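PDB 3PXV: nitroreductase from Desulfitobacterium hafniense, which binds flavin mononucleotide and probably acts as an FMN-dependent oxidoreductase of the nitroreductase family. Local coordinates for residues A47-L58 and F150-Y160. Sequence-based numbering, arbitrary orientation.
Sequences AWRVIVVKNKEL and FSKRLGFPEGY
Pro157 CG lies over one face of the Arg49 guanidinium, 3.6 Å from Arg49 NE, and the same carbon sits above the centre of the Tyr160 ring. Trp48 CA lies at the edge of the Tyr160 ring, in its plane, while the Tyr160 hydroxyl takes a weak, bent bond (131°) from Arg49 NH1 at 3.1 Å; guanidinium and ring planes stand 71° apart. The bend of the Arg49 chain at chi2 (-67°) folds the group back, and NH1 also donates to Trp48 O at 2.7 Å, in the guanidinium plane but from above the carbonyl plane. At the far end, Leu58 CD1 rests over the centre of the Arg153 guanidinium and meets the edge of the Phe150 ring at Phe150 CD1, 3.6 Å away. Salt bridges to Glu61 and Glu149 hold Arg153 NH1. In this nitroreductase-like fold, helix 147-154 and the loop after it pack against the start of helix 56-72 and strand 50-53, which pairs with antiparallel strand 95-101 and a parallel strand of the second subunit. A Schellman motif with Gly155 at C-prime ends the helix; past it, the Phe156 ring turns back toward the strand, where Ile51 CD1 meets its edge at Phe156 CD1, 3.6 Å off. Leu154 CD2 presses tightly on Val53 CG2 (3.5 Å) and reaches Leu58 CD2 at 3.8 Å. Asn55 OD1 caps helix 56-72, accepting from Leu58 N in the carbonyl plane.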
loop_
_atom_site.group_PDB
_atom_site.type_symbol
_atom_site.label_atom_id
_atom_site.label_comp_id
_atom_site.label_asym_id
_atom_site.label_seq_id
_atom_site.Cartn_x
_atom_site.Cartn_y
_atom_site.Cartn_z
ATOM N N ALA B 47 -9.690 1.807 -8.459
ATOM C CA ALA B 47 -10.365 0.554 -8.779
ATOM C C ALA B 47 -10.604 -0.258 -7.502
ATOM O O ALA B 47 -10.255 -1.425 -7.409
ATOM C CB ALA B 47 -9.533 -0.243 -9.800
ATOM N N TRP B 48 -11.207 0.405 -6.526
ATOM C CA TRP B 48 -11.523 -0.164 -5.250
ATOM C C TRP B 48 -12.787 0.425 -4.673
ATOM O O TRP B 48 -13.392 1.280 -5.308
ATOM C CB TRP B 48 -10.372 0.037 -4.281
ATOM C CG TRP B 48 -9.543 1.311 -4.363
ATOM C CD1 TRP B 48 -8.248 1.364 -4.693
ATOM C CD2 TRP B 48 -9.911 2.655 -3.994
ATOM N NE1 TRP B 48 -7.775 2.644 -4.599
ATOM C CE2 TRP B 48 -8.775 3.455 -4.155
ATOM C CE3 TRP B 48 -11.081 3.254 -3.541
ATOM C CZ2 TRP B 48 -8.777 4.833 -3.903
ATOM C CZ3 TRP B 48 -11.083 4.620 -3.292
ATOM C CH2 TRP B 48 -9.939 5.389 -3.468
ATOM N N ARG B 49 -13.227 -0.096 -3.526
ATOM C CA ARG B 49 -14.340 0.488 -2.761
ATOM C C ARG B 49 -13.992 0.315 -1.286
ATOM O O ARG B 49 -13.210 -0.570 -0.939
ATOM C CB ARG B 49 -15.688 -0.198 -3.013
ATOM C CG ARG B 49 -16.250 -0.103 -4.409
ATOM C CD ARG B 49 -16.651 1.319 -4.802
ATOM N NE ARG B 49 -17.251 1.305 -6.140
ATOM C CZ ARG B 49 -16.573 1.222 -7.293
ATOM N NH1 ARG B 49 -15.251 1.143 -7.308
ATOM N NH2 ARG B 49 -17.233 1.202 -8.449
ATOM N N VAL B 50 -14.598 1.136 -0.430
ATOM C CA VAL B 50 -14.339 1.088 1.009
ATOM C C VAL B 50 -15.657 0.706 1.691
ATOM O O VAL B 50 -16.543 1.556 1.867
ATOM C CB VAL B 50 -13.782 2.441 1.508
ATOM C CG1 VAL B 50 -13.631 2.484 3.026
ATOM C CG2 VAL B 50 -12.469 2.717 0.826
ATOM N N ILE B 51 -15.787 -0.579 2.043
ATOM C CA ILE B 51 -16.990 -1.104 2.651
ATOM C C ILE B 51 -16.751 -1.301 4.147
ATOM O O ILE B 51 -16.017 -2.204 4.543
ATOM C CB ILE B 51 -17.392 -2.445 1.970
ATOM C CG1 ILE B 51 -17.567 -2.240 0.469
ATOM C CG2 ILE B 51 -18.691 -3.009 2.568
ATOM C CD1 ILE B 51 -17.804 -3.492 -0.272
ATOM N N VAL B 52 -17.366 -0.453 4.971
ATOM C CA VAL B 52 -17.215 -0.525 6.434
ATOM C C VAL B 52 -18.256 -1.491 6.954
ATOM O O VAL B 52 -19.437 -1.160 7.002
ATOM C CB VAL B 52 -17.422 0.864 7.139
ATOM C CG1 VAL B 52 -17.388 0.697 8.649
ATOM C CG2 VAL B 52 -16.357 1.871 6.711
ATOM N N VAL B 53 -17.815 -2.678 7.350
ATOM C CA VAL B 53 -18.711 -3.722 7.786
ATOM C C VAL B 53 -18.806 -3.762 9.300
ATOM O O VAL B 53 -17.805 -3.859 9.967
ATOM C CB VAL B 53 -18.251 -5.107 7.263
ATOM C CG1 VAL B 53 -19.274 -6.170 7.627
ATOM C CG2 VAL B 53 -18.063 -5.065 5.772
ATOM N N LYS B 54 -20.028 -3.688 9.816
ATOM C CA LYS B 54 -20.312 -3.743 11.257
ATOM C C LYS B 54 -21.292 -4.862 11.634
ATOM O O LYS B 54 -21.527 -5.091 12.804
ATOM C CB LYS B 54 -20.927 -2.418 11.743
ATOM C CG LYS B 54 -20.123 -1.183 11.369
ATOM C CD LYS B 54 -20.495 0.034 12.203
ATOM C CE LYS B 54 -21.933 0.384 12.184
ATOM N NZ LYS B 54 -22.216 1.533 13.077
ATOM N N ASN B 55 -21.847 -5.550 10.642
ATOM C CA ASN B 55 -22.838 -6.575 10.868
ATOM C C ASN B 55 -22.179 -7.843 11.405
ATOM O O ASN B 55 -21.389 -8.477 10.698
ATOM C CB ASN B 55 -23.568 -6.832 9.560
ATOM C CG ASN B 55 -24.787 -7.718 9.727
ATOM O OD1 ASN B 55 -24.685 -8.946 9.741
ATOM N ND2 ASN B 55 -25.961 -7.095 9.790
ATOM N N LYS B 56 -22.515 -8.210 12.643
ATOM C CA LYS B 56 -21.898 -9.365 13.306
ATOM C C LYS B 56 -22.208 -10.687 12.597
ATOM O O LYS B 56 -21.321 -11.518 12.374
ATOM C CB LYS B 56 -22.345 -9.438 14.764
ATOM C CG LYS B 56 -21.540 -10.421 15.623
ATOM C CD LYS B 56 -22.047 -10.480 17.097
ATOM C CE LYS B 56 -21.057 -11.246 18.005
ATOM N NZ LYS B 56 -21.519 -11.412 19.427
ATOM N N GLU B 57 -23.465 -10.861 12.230
ATOM C CA GLU B 57 -23.894 -12.087 11.581
ATOM C C GLU B 57 -23.068 -12.357 10.325
ATOM O O GLU B 57 -22.512 -13.447 10.176
ATOM C CB GLU B 57 -25.398 -12.034 11.257
ATOM C CG GLU B 57 -25.947 -13.260 10.527
ATOM C CD GLU B 57 -25.759 -14.549 11.317
ATOM O OE1 GLU B 57 -25.611 -14.474 12.559
ATOM O OE2 GLU B 57 -25.759 -15.636 10.698
ATOM N N LEU B 58 -22.959 -11.355 9.448
ATOM C CA LEU B 58 -22.230 -11.507 8.181
ATOM C C LEU B 58 -20.764 -11.810 8.469
ATOM O O LEU B 58 -20.160 -12.640 7.816
ATOM C CB LEU B 58 -22.383 -10.245 7.306
ATOM C CG LEU B 58 -21.653 -10.156 5.957
ATOM C CD1 LEU B 58 -21.976 -11.333 5.045
ATOM C CD2 LEU B 58 -21.988 -8.861 5.256
ATOM N N PHE B 150 -21.930 -13.458 -0.620
ATOM C CA PHE B 150 -21.209 -12.500 0.192
ATOM C C PHE B 150 -20.985 -11.208 -0.594
ATOM O O PHE B 150 -21.037 -10.138 -0.018
ATOM C CB PHE B 150 -19.884 -13.055 0.735
ATOM C CG PHE B 150 -20.051 -14.160 1.742
ATOM C CD1 PHE B 150 -20.866 -13.992 2.842
ATOM C CD2 PHE B 150 -19.360 -15.360 1.601
ATOM C CE1 PHE B 150 -21.024 -15.017 3.766
ATOM C CE2 PHE B 150 -19.503 -16.391 2.526
ATOM C CZ PHE B 150 -20.331 -16.223 3.607
ATOM N N SER B 151 -20.777 -11.299 -1.904
ATOM C CA SER B 151 -20.544 -10.095 -2.694
ATOM C C SER B 151 -21.734 -9.163 -2.639
ATOM O O SER B 151 -21.573 -7.963 -2.439
ATOM C CB SER B 151 -20.148 -10.424 -4.131
ATOM O OG SER B 151 -18.854 -11.030 -4.163
ATOM N N LYS B 152 -22.933 -9.710 -2.781
ATOM C CA LYS B 152 -24.135 -8.891 -2.742
ATOM C C LYS B 152 -24.404 -8.397 -1.334
ATOM O O LYS B 152 -24.795 -7.261 -1.132
ATOM C CB LYS B 152 -25.347 -9.663 -3.275
ATOM C CG LYS B 152 -25.272 -9.954 -4.757
ATOM C CD LYS B 152 -26.516 -10.700 -5.259
ATOM C CE LYS B 152 -26.632 -12.104 -4.657
ATOM N NZ LYS B 152 -27.675 -12.930 -5.348
ATOM N N ARG B 153 -24.205 -9.242 -0.346
ATOM C CA ARG B 153 -24.450 -8.808 1.023
ATOM C C ARG B 153 -23.492 -7.675 1.403
ATOM O O ARG B 153 -23.861 -6.772 2.150
ATOM C CB ARG B 153 -24.352 -9.983 1.989
ATOM C CG ARG B 153 -25.429 -11.013 1.737
ATOM C CD ARG B 153 -25.232 -12.239 2.586
ATOM N NE ARG B 153 -25.450 -11.981 4.000
ATOM C CZ ARG B 153 -25.360 -12.911 4.947
ATOM N NH1 ARG B 153 -25.029 -14.168 4.637
ATOM N NH2 ARG B 153 -25.593 -12.582 6.203
ATOM N N LEU B 154 -22.284 -7.708 0.853
ATOM C CA LEU B 154 -21.293 -6.648 1.137
ATOM C C LEU B 154 -21.515 -5.436 0.259
ATOM O O LEU B 154 -21.127 -4.345 0.617
ATOM C CB LEU B 154 -19.878 -7.174 0.942
ATOM C CG LEU B 154 -19.416 -8.111 2.058
ATOM C CD1 LEU B 154 -18.237 -8.969 1.624
ATOM C CD2 LEU B 154 -19.087 -7.303 3.313
ATOM N N GLY B 155 -22.151 -5.649 -0.893
ATOM C CA GLY B 155 -22.420 -4.599 -1.845
ATOM C C GLY B 155 -21.278 -4.353 -2.816
ATOM O O GLY B 155 -21.110 -3.249 -3.297
ATOM N N PHE B 156 -20.494 -5.379 -3.115
ATOM C CA PHE B 156 -19.409 -5.267 -4.086
ATOM C C PHE B 156 -19.955 -4.806 -5.436
ATOM O O PHE B 156 -21.059 -5.188 -5.809
ATOM C CB PHE B 156 -18.807 -6.658 -4.344
ATOM C CG PHE B 156 -17.772 -7.103 -3.363
ATOM C CD1 PHE B 156 -17.690 -6.575 -2.076
ATOM C CD2 PHE B 156 -16.931 -8.149 -3.706
ATOM C CE1 PHE B 156 -16.732 -7.029 -1.183
ATOM C CE2 PHE B 156 -15.989 -8.625 -2.819
ATOM C CZ PHE B 156 -15.888 -8.071 -1.549
ATOM N N PRO B 157 -19.179 -4.008 -6.189
ATOM C CA PRO B 157 -19.625 -3.730 -7.558
ATOM C C PRO B 157 -19.482 -5.001 -8.402
ATOM O O PRO B 157 -18.595 -5.831 -8.130
ATOM C CB PRO B 157 -18.642 -2.658 -8.059
ATOM C CG PRO B 157 -17.919 -2.154 -6.854
ATOM C CD PRO B 157 -18.020 -3.188 -5.786
ATOM N N GLU B 158 -20.313 -5.133 -9.432
ATOM C CA GLU B 158 -20.283 -6.307 -10.300
ATOM C C GLU B 158 -18.893 -6.509 -10.879
ATOM O O GLU B 158 -18.279 -5.569 -11.369
ATOM C CB GLU B 158 -21.284 -6.171 -11.453
ATOM C CG GLU B 158 -21.659 -7.526 -12.103
ATOM C CD GLU B 158 -22.521 -7.377 -13.359
ATOM O OE1 GLU B 158 -22.226 -6.467 -14.180
ATOM O OE2 GLU B 158 -23.471 -8.188 -13.533
ATOM N N GLY B 159 -18.393 -7.738 -10.820
ATOM C CA GLY B 159 -17.069 -8.022 -11.364
ATOM C C GLY B 159 -15.913 -7.884 -10.388
ATOM O O GLY B 159 -14.861 -8.450 -10.617
ATOM N N TYR B 160 -16.114 -7.149 -9.297
ATOM C CA TYR B 160 -15.076 -6.948 -8.288
ATOM C C TYR B 160 -14.875 -8.190 -7.465
ATOM O O TYR B 160 -15.826 -8.899 -7.159
ATOM C CB TYR B 160 -15.438 -5.784 -7.362
ATOM C CG TYR B 160 -15.020 -4.449 -7.874
ATOM C CD1 TYR B 160 -15.309 -4.052 -9.175
ATOM C CD2 TYR B 160 -14.372 -3.540 -7.037
ATOM C CE1 TYR B 160 -14.898 -2.805 -9.658
ATOM C CE2 TYR B 160 -13.956 -2.286 -7.516
ATOM C CZ TYR B 160 -14.230 -1.936 -8.814
ATOM O OH TYR B 160 -13.845 -0.731 -9.278
#